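Local structure of transglutaminase elicitor (Phytophthora sojae, 3TW5) at residues A[231-237]-A[276-282]; A[202-206]-A[304-308]. The protein catalyses protein cross-linking as a transglutaminase (EC 2.3.2.13) and, as a pathogen-associated molecular pattern of the oomycete, probably triggers innate immunity in plants. The protein carries 1 engineered substitution. One frame throughout, in Å; residues are numbered along the deposited sequence.

Contact 1 (A[231-237]-A[276-282]); sequences WNQPVRG and RLSWIYE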
ATOM      1  N   TRP A 231      -4.165  -5.356  -3.978  1.00 58.47           N
ATOM      2  CA  TRP A 231      -4.279  -3.975  -3.513  1.00 57.45           C
ATOM      3  C   TRP A 231      -3.199  -3.647  -2.498  1.00 56.33           C
ATOM      4  O   TRP A 231      -2.994  -4.392  -1.545  1.00 56.33           O
ATOM      5  CB  TRP A 231      -5.657  -3.708  -2.904  1.00 58.02           C
ATOM      6  CG  TRP A 231      -6.677  -3.249  -3.899  1.00 59.06           C
ATOM      7  CD1 TRP A 231      -7.809  -3.915  -4.287  1.00 59.62           C
ATOM      8  CD2 TRP A 231      -6.659  -2.023  -4.647  1.00 59.65           C
ATOM      9  NE1 TRP A 231      -8.501  -3.178  -5.222  1.00 60.01           N
ATOM     10  CE2 TRP A 231      -7.816  -2.014  -5.463  1.00 60.05           C
ATOM     11  CE3 TRP A 231      -5.782  -0.932  -4.706  1.00 59.59           C
ATOM     12  CZ2 TRP A 231      -8.115  -0.956  -6.329  1.00 60.01           C
ATOM     13  CZ3 TRP A 231      -6.079   0.114  -5.565  1.00 59.85           C
ATOM     14  CH2 TRP A 231      -7.237   0.095  -6.364  1.00 59.89           C
ATOM     15  N   ASN A 232      -2.511  -2.530  -2.708  1.00 54.77           N
ATOM     16  CA  ASN A 232      -1.475  -2.079  -1.787  1.00 53.11           C
ATOM     17  C   ASN A 232      -1.894  -0.819  -1.051  1.00 52.07           C
ATOM     18  O   ASN A 232      -2.342   0.148  -1.667  1.00 51.85           O
ATOM     19  CB  ASN A 232      -0.156  -1.839  -2.522  1.00 53.29           C
ATOM     20  CG  ASN A 232       0.472  -3.118  -3.030  1.00 53.02           C
ATOM     21  OD1 ASN A 232       1.370  -3.670  -2.399  1.00 53.09           O
ATOM     22  ND2 ASN A 232       0.002  -3.597  -4.173  1.00 53.08           N
ATOM     23  N   GLN A 233      -1.754  -0.846   0.271  1.00 50.61           N
ATOM     24  CA  GLN A 233      -2.067   0.302   1.119  1.00 49.23           C
ATOM     25  C   GLN A 233      -0.944   0.485   2.135  1.00 48.28           C
ATOM     26  O   GLN A 233      -0.461  -0.498   2.698  1.00 48.22           O
ATOM     27  CB  GLN A 233      -3.393   0.098   1.868  1.00 49.29           C
ATOM     28  CG  GLN A 233      -4.529  -0.570   1.081  1.00 49.12           C
ATOM     29  CD  GLN A 233      -5.169   0.336   0.048  1.00 49.02           C
ATOM     30  OE1 GLN A 233      -5.206   1.555   0.206  1.00 48.98           O
ATOM     31  NE2 GLN A 233      -5.685  -0.261  -1.019  1.00 49.22           N
ATOM     32  N   PRO A 234      -0.522   1.741   2.378  1.00 47.28           N
ATOM     33  CA  PRO A 234       0.460   1.989   3.431  1.00 46.55           C
ATOM     34  C   PRO A 234      -0.202   1.958   4.809  1.00 45.91           C
ATOM     35  O   PRO A 234      -1.252   2.575   5.007  1.00 45.91           O
ATOM     36  CB  PRO A 234       0.969   3.393   3.107  1.00 46.52           C
ATOM     37  CG  PRO A 234      -0.166   4.057   2.424  1.00 46.68           C
ATOM     38  CD  PRO A 234      -0.912   2.981   1.682  1.00 47.19           C
ATOM     39  N   VAL A 235       0.403   1.233   5.745  1.00 45.01           N
ATOM     40  CA  VAL A 235      -0.165   1.081   7.085  1.00 44.14           C
ATOM     41  C   VAL A 235       0.133   2.304   7.959  1.00 43.75           C
ATOM     42  O   VAL A 235       1.241   2.839   7.937  1.00 43.57           O
ATOM     43  CB  VAL A 235       0.314  -0.237   7.760  1.00 44.11           C
ATOM     44  CG1 VAL A 235      -0.112  -0.305   9.220  1.00 43.82           C
ATOM     45  CG2 VAL A 235      -0.227  -1.438   7.003  1.00 43.81           C
ATOM     46  N   ARG A 236      -0.875   2.744   8.709  1.00 43.16           N
ATOM     47  CA  ARG A 236      -0.723   3.847   9.651  1.00 42.68           C
ATOM     48  C   ARG A 236      -0.535   3.350  11.082  1.00 42.46           C
ATOM     49  O   ARG A 236       0.216   3.950  11.855  1.00 42.49           O
ATOM     50  CB  ARG A 236      -1.925   4.790   9.582  1.00 42.67           C
ATOM     51  CG  ARG A 236      -1.739   6.077  10.368  1.00 42.67           C
ATOM     52  CD  ARG A 236      -3.007   6.898  10.389  1.00 42.92           C
ATOM     53  NE  ARG A 236      -2.856   8.111  11.190  1.00 43.14           N
ATOM     54  CZ  ARG A 236      -3.787   9.056  11.302  1.00 43.23           C
ATOM     55  NH1 ARG A 236      -4.949   8.940  10.667  1.00 43.37           N
ATOM     56  NH2 ARG A 236      -3.559  10.123  12.054  1.00 43.19           N
ATOM     57  N   GLY A 237      -1.212   2.260  11.436  1.00 42.10           N
ATOM     58  CA  GLY A 237      -1.153   1.759  12.802  1.00 41.67           C
ATOM     59  C   GLY A 237      -1.710   0.374  13.051  1.00 41.50           C
ATOM     60  O   GLY A 237      -2.423  -0.189  12.220  1.00 41.45           O
ATOM     61  N   ARG A 276      -6.686  -4.651  15.359  1.00 36.60           N
ATOM     62  CA  ARG A 276      -7.078  -3.872  14.192  1.00 36.83           C
ATOM     63  C   ARG A 276      -5.870  -3.262  13.492  1.00 36.92           C
ATOM     64  O   ARG A 276      -5.019  -2.628  14.124  1.00 37.01           O
ATOM     65  CB  ARG A 276      -8.100  -2.797  14.576  1.00 36.88           C
ATOM     66  CG  ARG A 276      -8.168  -1.600  13.632  1.00 37.41           C
ATOM     67  CD  ARG A 276      -9.318  -0.686  13.982  1.00 37.76           C
ATOM     68  NE  ARG A 276     -10.517  -1.050  13.236  1.00 38.46           N
ATOM     69  CZ  ARG A 276     -11.046  -0.316  12.261  1.00 38.88           C
ATOM     70  NH1 ARG A 276     -10.493   0.845  11.917  1.00 38.99           N
ATOM     71  NH2 ARG A 276     -12.138  -0.738  11.636  1.00 38.98           N
ATOM     72  N   LEU A 277      -5.808  -3.474  12.181  1.00 37.01           N
ATOM     73  CA  LEU A 277      -4.818  -2.837  11.330  1.00 37.11           C
ATOM     74  C   LEU A 277      -5.445  -1.598  10.705  1.00 37.26           C
ATOM     75  O   LEU A 277      -6.603  -1.627  10.291  1.00 37.21           O
ATOM     76  CB  LEU A 277      -4.349  -3.811  10.247  1.00 37.01           C
ATOM     77  CG  LEU A 277      -3.078  -3.475   9.460  1.00 36.92           C
ATOM     78  CD1 LEU A 277      -1.857  -3.461  10.367  1.00 36.65           C
ATOM     79  CD2 LEU A 277      -2.888  -4.467   8.323  1.00 36.71           C
ATOM     80  N   SER A 278      -4.685  -0.511  10.648  1.00 37.54           N
ATOM     81  CA  SER A 278      -5.189   0.748  10.105  1.00 37.90           C
ATOM     82  C   SER A 278      -4.328   1.233   8.945  1.00 37.98           C
ATOM     83  O   SER A 278      -3.115   1.386   9.088  1.00 38.14           O
ATOM     84  CB  SER A 278      -5.258   1.817  11.198  1.00 37.88           C
ATOM     85  OG  SER A 278      -5.947   1.332  12.336  1.00 38.45           O
ATOM     86  N   TRP A 279      -4.961   1.472   7.802  1.00 38.16           N
ATOM     87  CA  TRP A 279      -4.245   1.907   6.611  1.00 38.30           C
ATOM     88  C   TRP A 279      -4.906   3.095   5.927  1.00 38.65           C
ATOM     89  O   TRP A 279      -6.066   3.418   6.195  1.00 38.73           O
ATOM     90  CB  TRP A 279      -4.094   0.751   5.624  1.00 38.09           C
ATOM     91  CG  TRP A 279      -5.388   0.211   5.115  1.00 37.78           C
ATOM     92  CD1 TRP A 279      -6.109   0.676   4.057  1.00 37.78           C
ATOM     93  CD2 TRP A 279      -6.111  -0.912   5.632  1.00 37.78           C
ATOM     94  NE1 TRP A 279      -7.238  -0.085   3.879  1.00 37.72           N
ATOM     95  CE2 TRP A 279      -7.265  -1.067   4.833  1.00 37.64           C
ATOM     96  CE3 TRP A 279      -5.896  -1.803   6.694  1.00 37.80           C
ATOM     97  CZ2 TRP A 279      -8.205  -2.074   5.060  1.00 37.63           C
ATOM     98  CZ3 TRP A 279      -6.831  -2.806   6.920  1.00 37.79           C
ATOM     99  CH2 TRP A 279      -7.974  -2.931   6.105  1.00 37.79           C
ATOM    100  N   ILE A 280      -4.152   3.726   5.032  1.00 39.03           N
ATOM    101  CA  ILE A 280      -4.608   4.893   4.289  1.00 39.37           C
ATOM    102  C   ILE A 280      -5.213   4.444   2.964  1.00 39.78           C
ATOM    103  O   ILE A 280      -4.680   3.547   2.314  1.00 39.83           O
ATOM    104  CB  ILE A 280      -3.433   5.861   4.016  1.00 39.20           C
ATOM    105  CG1 ILE A 280      -2.568   6.055   5.271  1.00 39.17           C
ATOM    106  CG2 ILE A 280      -3.936   7.186   3.471  1.00 39.28           C
ATOM    107  CD1 ILE A 280      -3.294   6.611   6.498  1.00 39.30           C
ATOM    108  N   TYR A 281      -6.329   5.055   2.570  1.00 40.42           N
ATOM    109  CA  TYR A 281      -6.942   4.738   1.277  1.00 41.17           C
ATOM    110  C   TYR A 281      -6.925   5.901   0.273  1.00 41.43           C
ATOM    111  O   TYR A 281      -6.614   7.038   0.631  1.00 41.43           O
ATOM    112  CB  TYR A 281      -8.332   4.095   1.434  1.00 41.35           C
ATOM    113  CG  TYR A 281      -9.438   4.995   1.944  1.00 42.03           C
ATOM    114  CD1 TYR A 281     -10.326   5.609   1.059  1.00 42.43           C
ATOM    115  CD2 TYR A 281      -9.622   5.205   3.312  1.00 42.27           C
ATOM    116  CE1 TYR A 281     -11.359   6.425   1.519  1.00 42.82           C
ATOM    117  CE2 TYR A 281     -10.652   6.018   3.785  1.00 42.74           C
ATOM    118  CZ  TYR A 281     -11.516   6.628   2.882  1.00 42.93           C
ATOM    119  OH  TYR A 281     -12.535   7.435   3.340  1.00 43.25           O
ATOM    120  N   GLU A 282      -7.265   5.594  -0.978  1.00 41.86           N
ATOM    121  CA  GLU A 282      -7.117   6.515  -2.109  1.00 42.26           C
ATOM    122  C   GLU A 282      -8.087   7.698  -2.098  1.00 42.27           C
ATOM    123  O   GLU A 282      -9.245   7.560  -1.699  1.00 42.38           O
ATOM    124  CB  GLU A 282      -7.256   5.752  -3.434  1.00 42.46           C
ATOM    125  CG  GLU A 282      -6.134   4.743  -3.719  1.00 43.32           C
ATOM    126  CD  GLU A 282      -6.324   3.389  -3.031  1.00 43.95           C
ATOM    127  OE1 GLU A 282      -7.320   3.199  -2.298  1.00 44.21           O
ATOM    128  OE2 GLU A 282      -5.463   2.504  -3.228  1.00 44.49           O
TER

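Contact 2 (A[202-206]-A[304-308]); sequences PAYFH and YYYLL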
ATOM      1  N   PRO A 202      -0.799 -15.977  11.214  1.00 42.13           N
ATOM      2  CA  PRO A 202      -1.210 -14.916  12.135  1.00 41.47           C
ATOM      3  C   PRO A 202      -0.186 -14.647  13.237  1.00 40.86           C
ATOM      4  O   PRO A 202      -0.134 -13.534  13.766  1.00 40.72           O
ATOM      5  CB  PRO A 202      -2.523 -15.442  12.720  1.00 41.53           C
ATOM      6  CG  PRO A 202      -2.492 -16.902  12.499  1.00 41.76           C
ATOM      7  CD  PRO A 202      -1.728 -17.120  11.242  1.00 42.02           C
ATOM      8  N   ALA A 203       0.620 -15.653  13.573  1.00 40.12           N
ATOM      9  CA  ALA A 203       1.753 -15.462  14.476  1.00 39.42           C
ATOM     10  C   ALA A 203       2.700 -14.440  13.871  1.00 38.99           C
ATOM     11  O   ALA A 203       3.079 -13.468  14.529  1.00 39.00           O
ATOM     12  CB  ALA A 203       2.478 -16.768  14.728  1.00 39.36           C
ATOM     13  N   TYR A 204       3.061 -14.651  12.605  1.00 38.28           N
ATOM     14  CA  TYR A 204       3.922 -13.714  11.905  1.00 37.57           C
ATOM     15  C   TYR A 204       3.274 -12.331  11.814  1.00 37.27           C
ATOM     16  O   TYR A 204       3.926 -11.322  12.077  1.00 37.22           O
ATOM     17  CB  TYR A 204       4.343 -14.226  10.518  1.00 37.44           C
ATOM     18  CG  TYR A 204       5.128 -13.183   9.770  1.00 37.15           C
ATOM     19  CD1 TYR A 204       6.414 -12.835  10.177  1.00 36.98           C
ATOM     20  CD2 TYR A 204       4.567 -12.497   8.698  1.00 37.11           C
ATOM     21  CE1 TYR A 204       7.129 -11.851   9.523  1.00 37.02           C
ATOM     22  CE2 TYR A 204       5.277 -11.508   8.032  1.00 37.16           C
ATOM     23  CZ  TYR A 204       6.557 -11.192   8.453  1.00 37.08           C
ATOM     24  OH  TYR A 204       7.266 -10.213   7.805  1.00 37.17           O
ATOM     25  N   PHE A 205       1.992 -12.293  11.459  1.00 36.83           N
ATOM     26  CA  PHE A 205       1.261 -11.031  11.360  1.00 36.59           C
ATOM     27  C   PHE A 205       1.391 -10.198  12.639  1.00 36.59           C
ATOM     28  O   PHE A 205       1.775  -9.027  12.582  1.00 36.50           O
ATOM     29  CB  PHE A 205      -0.214 -11.276  11.012  1.00 36.49           C
ATOM     30  CG  PHE A 205      -1.063 -10.031  11.042  1.00 36.28           C
ATOM     31  CD1 PHE A 205      -0.970  -9.083  10.027  1.00 36.13           C
ATOM     32  CD2 PHE A 205      -1.953  -9.806  12.085  1.00 36.02           C
ATOM     33  CE1 PHE A 205      -1.753  -7.930  10.056  1.00 35.96           C
ATOM     34  CE2 PHE A 205      -2.736  -8.656  12.119  1.00 35.78           C
ATOM     35  CZ  PHE A 205      -2.634  -7.719  11.103  1.00 35.76           C
ATOM     36  N   HIS A 206       1.082 -10.812  13.783  1.00 36.47           N
ATOM     37  CA  HIS A 206       1.146 -10.131  15.078  1.00 36.26           C
ATOM     38  C   HIS A 206       2.567  -9.684  15.409  1.00 36.11           C
ATOM     39  O   HIS A 206       2.786  -8.516  15.724  1.00 36.18           O
ATOM     40  CB  HIS A 206       0.582 -11.018  16.199  1.00 36.30           C
ATOM     41  CG  HIS A 206       0.341 -10.292  17.489  1.00 36.21           C
ATOM     42  ND1 HIS A 206      -0.860  -9.684  17.790  1.00 36.12           N
ATOM     43  CD2 HIS A 206       1.146 -10.079  18.557  1.00 36.00           C
ATOM     44  CE1 HIS A 206      -0.783  -9.127  18.986  1.00 35.92           C
ATOM     45  NE2 HIS A 206       0.423  -9.352  19.474  1.00 35.87           N
ATOM     46  N   TYR A 304      -9.067  -8.274  13.003  1.00 38.72           N
ATOM     47  CA  TYR A 304      -8.585  -9.621  12.741  1.00 38.10           C
ATOM     48  C   TYR A 304      -8.630 -10.435  14.019  1.00 37.77           C
ATOM     49  O   TYR A 304      -8.277  -9.947  15.095  1.00 37.64           O
ATOM     50  CB  TYR A 304      -7.168  -9.594  12.160  1.00 38.08           C
ATOM     51  CG  TYR A 304      -7.072  -8.846  10.853  1.00 37.98           C
ATOM     52  CD1 TYR A 304      -7.604  -9.383   9.680  1.00 37.93           C
ATOM     53  CD2 TYR A 304      -6.461  -7.594  10.789  1.00 37.88           C
ATOM     54  CE1 TYR A 304      -7.525  -8.696   8.475  1.00 38.04           C
ATOM     55  CE2 TYR A 304      -6.375  -6.897   9.586  1.00 37.96           C
ATOM     56  CZ  TYR A 304      -6.910  -7.455   8.435  1.00 37.98           C
ATOM     57  OH  TYR A 304      -6.830  -6.774   7.243  1.00 38.24           O
ATOM     58  N   TYR A 305      -9.076 -11.676  13.885  1.00 37.36           N
ATOM     59  CA  TYR A 305      -9.288 -12.559  15.019  1.00 36.90           C
ATOM     60  C   TYR A 305      -8.446 -13.807  14.819  1.00 36.62           C
ATOM     61  O   TYR A 305      -8.526 -14.460  13.776  1.00 36.61           O
ATOM     62  CB  TYR A 305     -10.775 -12.919  15.145  1.00 36.93           C
ATOM     63  CG  TYR A 305     -11.706 -11.745  14.923  1.00 37.10           C
ATOM     64  CD1 TYR A 305     -12.114 -10.941  15.988  1.00 37.09           C
ATOM     65  CD2 TYR A 305     -12.165 -11.429  13.643  1.00 37.21           C
ATOM     66  CE1 TYR A 305     -12.962  -9.856  15.784  1.00 37.29           C
ATOM     67  CE2 TYR A 305     -13.010 -10.348  13.427  1.00 37.41           C
ATOM     68  CZ  TYR A 305     -13.405  -9.566  14.501  1.00 37.54           C
ATOM     69  OH  TYR A 305     -14.244  -8.494  14.284  1.00 37.80           O
ATOM     70  N   TYR A 306      -7.634 -14.129  15.819  1.00 36.18           N
ATOM     71  CA  TYR A 306      -6.741 -15.271  15.730  1.00 35.78           C
ATOM     72  C   TYR A 306      -6.347 -15.831  17.090  1.00 36.00           C
ATOM     73  O   TYR A 306      -6.332 -15.116  18.095  1.00 35.92           O
ATOM     74  CB  TYR A 306      -5.490 -14.923  14.907  1.00 35.46           C
ATOM     75  CG  TYR A 306      -4.832 -13.598  15.243  1.00 34.63           C
ATOM     76  CD1 TYR A 306      -5.218 -12.421  14.601  1.00 34.12           C
ATOM     77  CD2 TYR A 306      -3.808 -13.527  16.188  1.00 34.25           C
ATOM     78  CE1 TYR A 306      -4.612 -11.203  14.902  1.00 33.66           C
ATOM     79  CE2 TYR A 306      -3.192 -12.314  16.493  1.00 33.81           C
ATOM     80  CZ  TYR A 306      -3.600 -11.158  15.847  1.00 33.72           C
ATOM     81  OH  TYR A 306      -2.992  -9.963  16.148  1.00 33.28           O
ATOM     82  N   LEU A 307      -6.050 -17.126  17.106  1.00 36.27           N
ATOM     83  CA  LEU A 307      -5.462 -17.777  18.266  1.00 36.67           C
ATOM     84  C   LEU A 307      -3.954 -17.768  18.098  1.00 36.89           C
ATOM     85  O   LEU A 307      -3.444 -18.207  17.070  1.00 37.11           O
ATOM     86  CB  LEU A 307      -5.943 -19.230  18.379  1.00 36.61           C
ATOM     87  CG  LEU A 307      -7.400 -19.562  18.714  1.00 36.60           C
ATOM     88  CD1 LEU A 307      -7.650 -21.049  18.500  1.00 36.38           C
ATOM     89  CD2 LEU A 307      -7.752 -19.152  20.141  1.00 36.53           C
ATOM     90  N   LEU A 308      -3.244 -17.260  19.096  1.00 37.32           N
ATOM     91  CA  LEU A 308      -1.788 -17.354  19.111  1.00 37.80           C
ATOM     92  C   LEU A 308      -1.353 -18.548  19.952  1.00 38.22           C
ATOM     93  O   LEU A 308      -1.907 -18.794  21.028  1.00 38.48           O
ATOM     94  CB  LEU A 308      -1.157 -16.065  19.645  1.00 37.64           C
ATOM     95  CG  LEU A 308      -1.208 -14.812  18.767  1.00 37.60           C
ATOM     96  CD1 LEU A 308      -0.522 -13.652  19.472  1.00 37.49           C
ATOM     97  CD2 LEU A 308      -0.572 -15.055  17.405  1.00 37.48           C
TER

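Contact 1 (A[231-237]-A[276-282])
The indole of W279 takes the aliphatic part of Q233 at its pyrrole end: Q233 CB lies 3.5 Å from W279 CD1, Q233 CG lies near the same carbon, and the approach is oblique. W279 holds its CG between its own N and carbonyl carbon (chi1 62°), which brings the pyrrole side of the indole alongside the Q233 chain. The second flat group, the W231 ring, meets the carboxylate of E282 at a slant, W231 CZ3 lying 3.4 Å from E282 OE2. Y41 meets the same indole edge-to-face, and W231 NE1 bonds to E229. Between the two tryptophans sits the Q233 amide, its plane nearly perpendicular to that carboxylate.

The same two segments pair as antiparallel strands. I280 N donates to P234 O (3.1 Å) in an almost straight bond, and S278 N reaches G237 O at 2.8 Å. S278 O takes two donors, R236 N and G237 N, making a classic beta bulge; the register slips by one residue there. V235 and W279, a non-hydrogen-bonded pair, project from one face of the sheet, where V235 CG1 also packs on L277 CD1 (3.8 Å). I280 meets two partners, its CB facing P234 CG and its terminal CD1 reaching R236 CB at 3.8 Å. The extended R236 chain runs past that methyl, and its NH1 hydrogen-bonds T299.

The axes of the short segments 232-237 and 276-280 are 126° apart, a marked departure from straight antiparallel where the bulge falls. W131 of helix 128-137 touches Q233, P234 and E282; L213 of helix 202-215 packs on V235; and W279 rests on T300 and Q302 of the adjoining strand 299-310.

Contact 2 (A[202-206]-A[304-308])
H206 and Y306 are joined side chain to side chain, the ND1 of H206 lying 2.7 Å from the OH of Y306. The bond is nearly straight (169°) and either group may be the donor. The hydroxyl lies at the imidazole edge, in its plane, and the two rings meet rim to rim. Over one face of the H206 ring comes L308, its CD1 4.1 Å from the ring centroid in a CH-pi contact, while its other methyl, CD2, is 3.8 Å from A203 CA.

F205, one residue back on the helix, touches two tyrosines. Its CZ meets Y304 CD2 at 3.8 Å, the planes 71° apart in an oblique pair, and its edge carbon CD2 lies near Y306 CE1. P202 packs on the base of the Y306 side chain, CB to CB at 3.7 Å.

Further out, the first turn of helix 202-215 is set by H206 N bonding to P202 O. Both F205 and H206 hold CG opposite their backbone N (chi1 174° for F205), which sends both rings toward the strand. F238 meets the H206 ring edge-to-face, S275 shares the Y306 hydroxyl, and W321 of strand 316-321 backs P202 and Y304.

The result is a helix laid across a strand and held mainly by aromatic and aliphatic packing, with one polar link inside it. With bonds to both H206 and S275, the buried phenol oxygen is satisfied, and the bond at ND1 probably limits rotation of the H206 ring.

Contact 2 spans the longer loop: its helix segment 202-206 comes first, then both segments of contact 1, then its strand segment 304-308. The centres are 18 Å apart, that of contact 1 lying about 6 Å and that of contact 2 about 20 Å from the centre of the folded chain. They share one antiparallel sheet, in which strand 269-280 lies between 232-246 and 299-310. They also touch directly: L277 CB is 3.8 Å from Y304 CE2, and L277 packs on F205 too. Contact 1 thus joins two strands within the sheet, while contact 2 seats helix 202-215 upon it, and the packing runs on from one to the other; the family is placed in the papain-like peptidase clan CA.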